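Glutathione synthetase-like effector 30 (Gpa-GSS30-apo) (Globodera pallida, PDB 5OET) probably acts as an effector of a plant-parasitic nematode, in a family derived from glutathione synthetase, which joins glycine to gamma-glutamylcysteine using ATP. Local coordinates at residues L47-S51 / S90-S94; F86-S90 / F516-D520; D470-G476 / M499-A505. All coordinates share one frame; numbering follows the deposited sequence.

Contact 1 of 3, residues L47-S51 / S90-S94; sequences LLEQS and SLYPS
L91, in the loop between strands 83-90 and 94-96, packs against one side of helix 44-59, the side made by L47, Q50 and S51. The chi1 of -173° swings CG away from the backbone N, which spreads both methyl groups over the helix. L91 CD2 lies 3.9 Å from L47 CD2, while L91 CD1 sits 3.5 Å from the backbone O of Q50. Leucine suits this place because its forked end covers two points one helical turn apart. S51 is small enough to let L91 close in, and its OG bends back on its own helix in a weak hydrogen bond to L47 O. L47 CD2 also comes to the edge of the Y92 ring, 4.4 Å from Y92 CE2. L91, L47 and S51 are buried, and M207 of helix 196-210 also packs on L91 and on Y92.

The Q50 end is more polar and nearer solvent. Q50, partly exposed, stretches its side chain toward the hydroxyl end of Y92, with the amide and ring planes 76° apart; the amide approaches the ring edge, but the fine geometry there is doubtful in the model. Away from the loop, E49 forms salt bridges to R280 and R290 of the second subunit. Within this segment, then, mainly apolar contact through L47 and L91 joins the helix to its own chain, while the charge of E49 joins it to the partner subunit.

Contact 2 of 3, residues F86-S90 / F516-D520; sequences FLPLS and FSVYD
A single beta bridge between L89 and Y519 joins the end of strand 83-90 to the C-terminal strand 517-524, both members of the large mixed sheet of this glutathione synthetase-like fold. The segments run 69° apart, so they meet for little more than one residue before diverging. Two backbone hydrogen bonds make the bridge, and Y519 supplies both ends: its N donates to P88 O at 3.0 Å, and its O accepts from S90 N at 3.0 Å. Proline is no handicap here, since P88 contributes its carbonyl and needs no N-H.

Side chains thicken the crossing on the P88 side. The pyrrolidine ring leans on V518, with P88 CB 3.8 Å from V518 CG2, and the exposed, poorly ordered F516 adds its CZ at 3.8 Å from P88 CB. V518, branched at CB, fills two places at once: CG2 meets the proline while CG1 lies over the L89-S90 peptide.

The Y519 ring lies beside the bridge, and P88 O sits in the plane of the ring at its edge. L87 approaches obliquely, its CB 4.0 Å from Y519 CD2. F200 of helix 196-210 meets the same ring with nearly parallel planes, and K501 makes a cation-pi contact with it, a use of tyrosine as both apolar surface and partner for charge.

Beyond the bridge, S90 and D520 bring polar groups into a buried setting. The carboxylate of D520 is held by two hydroxyls from further strands, S94 OG and S502 OG, both hydrogen-bonded to OD2. S90 OG, whose strongest polar partner is Y92 O, lies 2.9 Å from D520 OD1.

Contact 3 of 3, residues D470-G476 / M499-A505; sequences DATPELG and MMKSKLA
The antiparallel beta hairpin formed by strands 469-484 and 490-504 runs through the large mixed sheet, and here its two arms pair from G476 with M499 to A471 with L504, their axes 155° apart.

Backbone hydrogen bonds come in pairs. G476 and M499 exchange two, each 2.9 Å from N to O, and T472 and K503 likewise exchange two. Between E474 and K501 one bond is sound, K501 N to E474 O, and its return from E474 N to K501 O is weak. At the open end A505 N adds another weak bond to D470 O. P473 falls opposite S502 in a non-hydrogen-bonded pair, where the missing N-H costs this pairing nothing.

Apolar contacts gather on the face carrying P473, L475, M500 and S502. The flexible thioether of M500 follows its neighbours: SD rests 3.7 Å from P473 CB, and the bend at chi3 (-82°) turns CE to within 3.8 Å of L475 CD1. F96 of strand 94-96 covers both L475 and M500. S502 is a small polar residue in this row, and its hydroxyl has a partner on strand 517-524.

The face carrying T472, E474, M499, K501 and K503 is more polar. K501 leads away from the hairpin, its NZ hydrogen-bonded to S517 OG. G476, without a side chain, lets M499 lean inward, CG lying 4.0 Å from G476 CA. E474 and K503 carry opposite charges without touching, K503 NZ being 5.7 Å from E474 OE2. K503 instead crosses T472 obliquely, with K503 CG 3.4 Å from T472 OG1.

How the contacts relate
From the N terminus, contact 1 comes first: it closes a loop of 38 residues by bringing the segment after strand 83-90 back to helix 44-59. Contact 2 begins on the stretch where contact 1 ends, sharing S90, and closes a far larger loop of 425 residues that ends on the C-terminal strand. Contact 3 is nested inside that loop as a local hairpin with 22 residues between its segments. The last two meet in one sheet, where strands 490-504 and 517-524 are neighbours, probably bonded from S502 N to V518 O. Contacts 1 and 2 thus link helix 44-59, through strand 83-90, to strand 517-524, whose neighbour is the hairpin of contact 3.

Contact 1 of 3, residues L47-S51 / S90-S94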
loop_
_atom_site.group_PDB
_atom_site.type_symbol
_atom_site.label_atom_id
_atom_site.label_comp_id
_atom_site.label_asym_id
_atom_site.label_seq_id
_atom_site.Cartn_x
_atom_site.Cartn_y
_atom_site.Cartn_z
ATOM N N LEU A 47 -22.488 -4.575 -5.652
ATOM C CA LEU A 47 -21.948 -3.431 -4.906
ATOM C C LEU A 47 -21.148 -3.867 -3.682
ATOM O O LEU A 47 -20.095 -3.281 -3.397
ATOM C CB LEU A 47 -23.049 -2.458 -4.471
ATOM C CG LEU A 47 -23.655 -1.642 -5.608
ATOM C CD1 LEU A 47 -24.919 -0.905 -5.164
ATOM C CD2 LEU A 47 -22.639 -0.666 -6.165
ATOM N N LEU A 48 -21.644 -4.884 -2.972
ATOM C CA LEU A 48 -20.915 -5.459 -1.855
ATOM C C LEU A 48 -19.566 -5.988 -2.330
ATOM O O LEU A 48 -18.535 -5.672 -1.740
ATOM C CB LEU A 48 -21.715 -6.555 -1.162
ATOM C CG LEU A 48 -20.894 -7.366 -0.138
ATOM C CD1 LEU A 48 -20.360 -6.481 0.983
ATOM C CD2 LEU A 48 -21.684 -8.536 0.383
ATOM N N GLU A 49 -19.567 -6.774 -3.407
ATOM C CA GLU A 49 -18.306 -7.337 -3.943
ATOM C C GLU A 49 -17.344 -6.261 -4.409
ATOM O O GLU A 49 -16.150 -6.421 -4.259
ATOM C CB GLU A 49 -18.558 -8.360 -5.045
ATOM C CG GLU A 49 -19.132 -9.656 -4.492
ATOM C CD GLU A 49 -19.459 -10.714 -5.560
ATOM O OE1 GLU A 49 -20.629 -11.186 -5.628
ATOM O OE2 GLU A 49 -18.539 -11.114 -6.338
ATOM N N GLN A 50 -17.854 -5.164 -4.945
ATOM C CA GLN A 50 -16.991 -4.052 -5.334
ATOM C C GLN A 50 -16.476 -3.260 -4.133
ATOM O O GLN A 50 -15.379 -2.698 -4.190
ATOM C CB GLN A 50 -17.731 -3.130 -6.297
ATOM C CG GLN A 50 -17.977 -3.757 -7.661
ATOM C CD GLN A 50 -18.794 -2.892 -8.605
ATOM O OE1 GLN A 50 -18.941 -3.228 -9.771
ATOM N NE2 GLN A 50 -19.342 -1.787 -8.109
ATOM N N SER A 51 -17.271 -3.191 -3.067
ATOM C CA SER A 51 -16.804 -2.630 -1.801
ATOM C C SER A 51 -15.580 -3.339 -1.267
ATOM O O SER A 51 -14.620 -2.691 -0.874
ATOM C CB SER A 51 -17.879 -2.728 -0.721
ATOM O OG SER A 51 -18.758 -1.654 -0.864
ATOM N N SER A 90 -15.508 6.703 -0.563
ATOM C CA SER A 90 -16.682 6.542 -1.384
ATOM C C SER A 90 -16.294 5.489 -2.409
ATOM O O SER A 90 -15.117 5.422 -2.812
ATOM C CB SER A 90 -17.053 7.851 -2.063
ATOM O OG SER A 90 -15.983 8.294 -2.868
ATOM N N LEU A 91 -17.260 4.663 -2.813
ATOM C CA LEU A 91 -16.979 3.567 -3.728
ATOM C C LEU A 91 -16.623 4.085 -5.123
ATOM O O LEU A 91 -15.715 3.549 -5.788
ATOM C CB LEU A 91 -18.174 2.624 -3.818
ATOM C CG LEU A 91 -17.997 1.311 -4.605
ATOM C CD1 LEU A 91 -16.844 0.468 -4.114
ATOM C CD2 LEU A 91 -19.260 0.481 -4.529
ATOM N N TYR A 92 -17.333 5.127 -5.545
ATOM C CA TYR A 92 -17.185 5.695 -6.859
ATOM C C TYR A 92 -16.957 7.179 -6.704
ATOM O O TYR A 92 -17.319 7.768 -5.671
ATOM C CB TYR A 92 -18.441 5.423 -7.706
ATOM C CG TYR A 92 -18.538 3.990 -8.184
ATOM C CD1 TYR A 92 -17.687 3.518 -9.176
ATOM C CD2 TYR A 92 -19.464 3.099 -7.620
ATOM C CE1 TYR A 92 -17.744 2.202 -9.604
ATOM C CE2 TYR A 92 -19.538 1.763 -8.046
ATOM C CZ TYR A 92 -18.665 1.319 -9.044
ATOM O OH TYR A 92 -18.706 0.019 -9.506
ATOM N N PRO A 93 -16.344 7.801 -7.719
ATOM C CA PRO A 93 -16.096 9.231 -7.613
ATOM C C PRO A 93 -17.405 9.993 -7.715
ATOM O O PRO A 93 -18.279 9.604 -8.476
ATOM C CB PRO A 93 -15.144 9.524 -8.778
ATOM C CG PRO A 93 -15.277 8.388 -9.716
ATOM C CD PRO A 93 -15.840 7.223 -8.974
ATOM N N SER A 94 -17.560 11.025 -6.898
ATOM C CA SER A 94 -18.800 11.807 -6.860
ATOM C C SER A 94 -18.760 12.807 -8.007
ATOM O O SER A 94 -17.686 13.323 -8.322
ATOM C CB SER A 94 -18.945 12.546 -5.527
ATOM O OG SER A 94 -19.210 11.638 -4.460
#

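Contact 2 of 3, residues F86-S90 / F516-D520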
loop_
_atom_site.group_PDB
_atom_site.type_symbol
_atom_site.label_atom_id
_atom_site.label_comp_id
_atom_site.label_asym_id
_atom_site.label_seq_id
_atom_site.Cartn_x
_atom_site.Cartn_y
_atom_site.Cartn_z
ATOM N N PHE A 86 -7.955 0.583 6.928
ATOM C CA PHE A 86 -8.124 1.377 5.703
ATOM C C PHE A 86 -8.951 2.614 6.007
ATOM O O PHE A 86 -9.691 2.646 6.996
ATOM C CB PHE A 86 -8.693 0.582 4.500
ATOM C CG PHE A 86 -10.158 0.220 4.618
ATOM C CD1 PHE A 86 -10.554 -0.955 5.280
ATOM C CD2 PHE A 86 -11.134 1.028 4.060
ATOM C CE1 PHE A 86 -11.892 -1.281 5.399
ATOM C CE2 PHE A 86 -12.461 0.700 4.176
ATOM C CZ PHE A 86 -12.848 -0.449 4.845
ATOM N N LEU A 87 -8.791 3.628 5.163
ATOM C CA LEU A 87 -9.457 4.907 5.348
ATOM C C LEU A 87 -10.834 4.860 4.699
ATOM O O LEU A 87 -10.957 4.415 3.564
ATOM C CB LEU A 87 -8.628 6.012 4.707
ATOM C CG LEU A 87 -7.239 6.275 5.315
ATOM C CD1 LEU A 87 -6.455 7.269 4.465
ATOM C CD2 LEU A 87 -7.329 6.762 6.747
ATOM N N PRO A 88 -11.877 5.329 5.394
ATOM C CA PRO A 88 -13.179 5.274 4.741
ATOM C C PRO A 88 -13.229 6.101 3.441
ATOM O O PRO A 88 -12.665 7.184 3.362
ATOM C CB PRO A 88 -14.126 5.829 5.809
ATOM C CG PRO A 88 -13.269 6.719 6.622
ATOM C CD PRO A 88 -11.966 5.980 6.706
ATOM N N LEU A 89 -13.927 5.557 2.458
ATOM C CA LEU A 89 -13.892 6.016 1.083
ATOM C C LEU A 89 -15.270 5.887 0.445
ATOM O O LEU A 89 -16.113 5.089 0.871
ATOM C CB LEU A 89 -12.883 5.191 0.292
ATOM C CG LEU A 89 -13.082 3.650 0.262
ATOM C CD1 LEU A 89 -13.774 3.192 -1.010
ATOM C CD2 LEU A 89 -11.772 2.883 0.397
ATOM N N SER A 90 -15.508 6.703 -0.563
ATOM C CA SER A 90 -16.682 6.542 -1.384
ATOM C C SER A 90 -16.294 5.489 -2.409
ATOM O O SER A 90 -15.117 5.422 -2.812
ATOM C CB SER A 90 -17.053 7.851 -2.063
ATOM O OG SER A 90 -15.983 8.294 -2.868
ATOM N N PHE A 516 -19.059 12.750 10.472
ATOM C CA PHE A 516 -18.238 11.694 9.900
ATOM C C PHE A 516 -18.176 11.829 8.374
ATOM O O PHE A 516 -19.228 11.944 7.696
ATOM C CB PHE A 516 -18.764 10.299 10.284
ATOM C CG PHE A 516 -18.186 9.191 9.438
ATOM C CD1 PHE A 516 -18.758 8.866 8.202
ATOM C CD2 PHE A 516 -17.044 8.494 9.852
ATOM C CE1 PHE A 516 -18.202 7.873 7.402
ATOM C CE2 PHE A 516 -16.497 7.489 9.060
ATOM C CZ PHE A 516 -17.071 7.187 7.835
ATOM N N SER A 517 -16.954 11.751 7.844
ATOM C CA SER A 517 -16.704 12.032 6.444
ATOM C C SER A 517 -15.868 10.927 5.792
ATOM O O SER A 517 -15.455 9.980 6.455
ATOM C CB SER A 517 -16.009 13.374 6.304
ATOM O OG SER A 517 -14.612 13.204 6.362
ATOM N N VAL A 518 -15.614 11.075 4.496
ATOM C CA VAL A 518 -15.145 9.986 3.662
ATOM C C VAL A 518 -14.261 10.558 2.546
ATOM O O VAL A 518 -14.531 11.611 2.022
ATOM C CB VAL A 518 -16.388 9.214 3.138
ATOM C CG1 VAL A 518 -16.314 8.859 1.658
ATOM C CG2 VAL A 518 -16.627 7.974 3.964
ATOM N N TYR A 519 -13.198 9.868 2.179
ATOM C CA TYR A 519 -12.365 10.351 1.095
ATOM C C TYR A 519 -13.059 10.059 -0.193
ATOM O O TYR A 519 -13.713 9.051 -0.337
ATOM C CB TYR A 519 -10.994 9.698 1.106
ATOM C CG TYR A 519 -10.174 10.202 2.234
ATOM C CD1 TYR A 519 -9.416 11.383 2.113
ATOM C CD2 TYR A 519 -10.178 9.531 3.461
ATOM C CE1 TYR A 519 -8.673 11.860 3.183
ATOM C CE2 TYR A 519 -9.446 9.997 4.534
ATOM C CZ TYR A 519 -8.705 11.163 4.387
ATOM O OH TYR A 519 -8.018 11.575 5.474
ATOM N N ASP A 520 -12.887 10.944 -1.144
ATOM C CA ASP A 520 -13.613 10.867 -2.383
ATOM C C ASP A 520 -12.696 11.415 -3.468
ATOM O O ASP A 520 -11.595 11.839 -3.175
ATOM C CB ASP A 520 -14.893 11.699 -2.241
ATOM C CG ASP A 520 -15.981 11.287 -3.210
ATOM O OD1 ASP A 520 -15.650 10.748 -4.298
ATOM O OD2 ASP A 520 -17.180 11.499 -2.892
#

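Contact 3 of 3, residues D470-G476 / M499-A505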
loop_
_atom_site.group_PDB
_atom_site.type_symbol
_atom_site.label_atom_id
_atom_site.label_comp_id
_atom_site.label_asym_id
_atom_site.label_seq_id
_atom_site.Cartn_x
_atom_site.Cartn_y
_atom_site.Cartn_z
ATOM N N ASP A 470 -27.331 10.207 0.301
ATOM C CA ASP A 470 -27.091 11.608 -0.051
ATOM C C ASP A 470 -25.799 12.054 0.605
ATOM O O ASP A 470 -25.619 11.831 1.789
ATOM C CB ASP A 470 -28.228 12.497 0.450
ATOM C CG ASP A 470 -29.558 12.168 -0.201
ATOM O OD1 ASP A 470 -29.649 11.112 -0.882
ATOM O OD2 ASP A 470 -30.504 12.974 -0.013
ATOM N N ALA A 471 -24.912 12.682 -0.157
ATOM C CA ALA A 471 -23.691 13.286 0.394
ATOM C C ALA A 471 -23.367 14.617 -0.253
ATOM O O ALA A 471 -23.773 14.869 -1.376
ATOM C CB ALA A 471 -22.522 12.339 0.216
ATOM N N THR A 472 -22.615 15.448 0.464
ATOM C CA THR A 472 -22.140 16.735 -0.039
ATOM C C THR A 472 -20.624 16.636 -0.142
ATOM O O THR A 472 -19.969 16.454 0.877
ATOM C CB THR A 472 -22.512 17.928 0.889
ATOM O OG1 THR A 472 -22.209 17.606 2.250
ATOM C CG2 THR A 472 -23.974 18.262 0.799
ATOM N N PRO A 473 -20.067 16.730 -1.369
ATOM C CA PRO A 473 -18.624 16.748 -1.526
ATOM C C PRO A 473 -17.992 18.116 -1.198
ATOM O O PRO A 473 -18.670 19.143 -1.215
ATOM C CB PRO A 473 -18.424 16.383 -2.995
ATOM C CG PRO A 473 -19.638 16.865 -3.673
ATOM C CD PRO A 473 -20.756 16.870 -2.666
ATOM N N GLU A 474 -16.698 18.085 -0.888
ATOM C CA GLU A 474 -15.915 19.254 -0.525
ATOM C C GLU A 474 -14.585 19.097 -1.251
ATOM O O GLU A 474 -13.874 18.139 -1.029
ATOM C CB GLU A 474 -15.703 19.313 0.989
ATOM C CG GLU A 474 -15.091 20.610 1.517
ATOM C CD GLU A 474 -14.361 20.451 2.866
ATOM O OE1 GLU A 474 -13.298 19.760 2.929
ATOM O OE2 GLU A 474 -14.828 21.044 3.868
ATOM N N LEU A 475 -14.273 20.054 -2.119
ATOM C CA LEU A 475 -13.076 20.038 -2.971
ATOM C C LEU A 475 -11.912 20.757 -2.310
ATOM O O LEU A 475 -12.036 21.909 -1.970
ATOM C CB LEU A 475 -13.400 20.758 -4.274
ATOM C CG LEU A 475 -12.337 20.890 -5.351
ATOM C CD1 LEU A 475 -12.007 19.538 -5.973
ATOM C CD2 LEU A 475 -12.842 21.874 -6.396
ATOM N N GLY A 476 -10.783 20.080 -2.148
ATOM C CA GLY A 476 -9.563 20.692 -1.604
ATOM C C GLY A 476 -8.518 20.842 -2.691
ATOM O O GLY A 476 -8.152 19.859 -3.327
ATOM N N MET A 499 -8.102 17.062 -4.018
ATOM C CA MET A 499 -8.724 15.949 -3.317
ATOM C C MET A 499 -10.177 16.295 -3.062
ATOM O O MET A 499 -10.610 17.416 -3.337
ATOM C CB MET A 499 -8.026 15.751 -1.983
ATOM C CG MET A 499 -8.189 16.958 -1.060
ATOM S SD MET A 499 -7.920 16.511 0.640
ATOM C CE MET A 499 -9.377 15.550 0.938
ATOM N N MET A 500 -10.909 15.360 -2.479
ATOM C CA MET A 500 -12.314 15.598 -2.168
ATOM C C MET A 500 -12.697 14.823 -0.933
ATOM O O MET A 500 -12.116 13.792 -0.638
ATOM C CB MET A 500 -13.165 15.203 -3.363
ATOM C CG MET A 500 -14.629 15.568 -3.295
ATOM S SD MET A 500 -15.391 15.538 -4.944
ATOM C CE MET A 500 -14.887 17.147 -5.497
ATOM N N LYS A 501 -13.649 15.353 -0.192
ATOM C CA LYS A 501 -14.180 14.682 0.984
ATOM C C LYS A 501 -15.680 14.850 0.956
ATOM O O LYS A 501 -16.150 15.939 0.737
ATOM C CB LYS A 501 -13.591 15.277 2.273
ATOM C CG LYS A 501 -12.166 14.854 2.585
ATOM C CD LYS A 501 -12.055 13.725 3.615
ATOM C CE LYS A 501 -11.977 14.238 5.052
ATOM N NZ LYS A 501 -11.808 13.130 6.036
ATOM N N SER A 502 -16.410 13.756 1.143
ATOM C CA SER A 502 -17.867 13.769 1.201
ATOM C C SER A 502 -18.320 13.457 2.608
ATOM O O SER A 502 -17.741 12.597 3.258
ATOM C CB SER A 502 -18.445 12.736 0.259
ATOM O OG SER A 502 -18.169 13.092 -1.073
ATOM N N LYS A 503 -19.348 14.173 3.063
ATOM C CA LYS A 503 -20.008 13.896 4.332
ATOM C C LYS A 503 -21.458 13.607 4.050
ATOM O O LYS A 503 -21.922 13.953 2.977
ATOM C CB LYS A 503 -19.868 15.067 5.312
ATOM C CG LYS A 503 -20.466 16.387 4.861
ATOM C CD LYS A 503 -20.821 17.260 6.071
ATOM C CE LYS A 503 -21.199 18.678 5.694
ATOM N NZ LYS A 503 -20.159 19.325 4.836
ATOM N N LEU A 504 -22.157 12.959 4.982
ATOM C CA LEU A 504 -23.614 12.845 4.921
ATOM C C LEU A 504 -24.300 14.201 4.900
ATOM O O LEU A 504 -23.864 15.129 5.582
ATOM C CB LEU A 504 -24.161 12.133 6.147
ATOM C CG LEU A 504 -23.908 10.653 6.347
ATOM C CD1 LEU A 504 -24.741 10.205 7.544
ATOM C CD2 LEU A 504 -24.246 9.843 5.102
ATOM N N ALA A 505 -25.376 14.288 4.123
ATOM C CA ALA A 505 -26.331 15.376 4.214
ATOM C C ALA A 505 -27.479 14.960 5.151
ATOM O O ALA A 505 -28.046 15.782 5.875
ATOM C CB ALA A 505 -26.850 15.703 2.829
#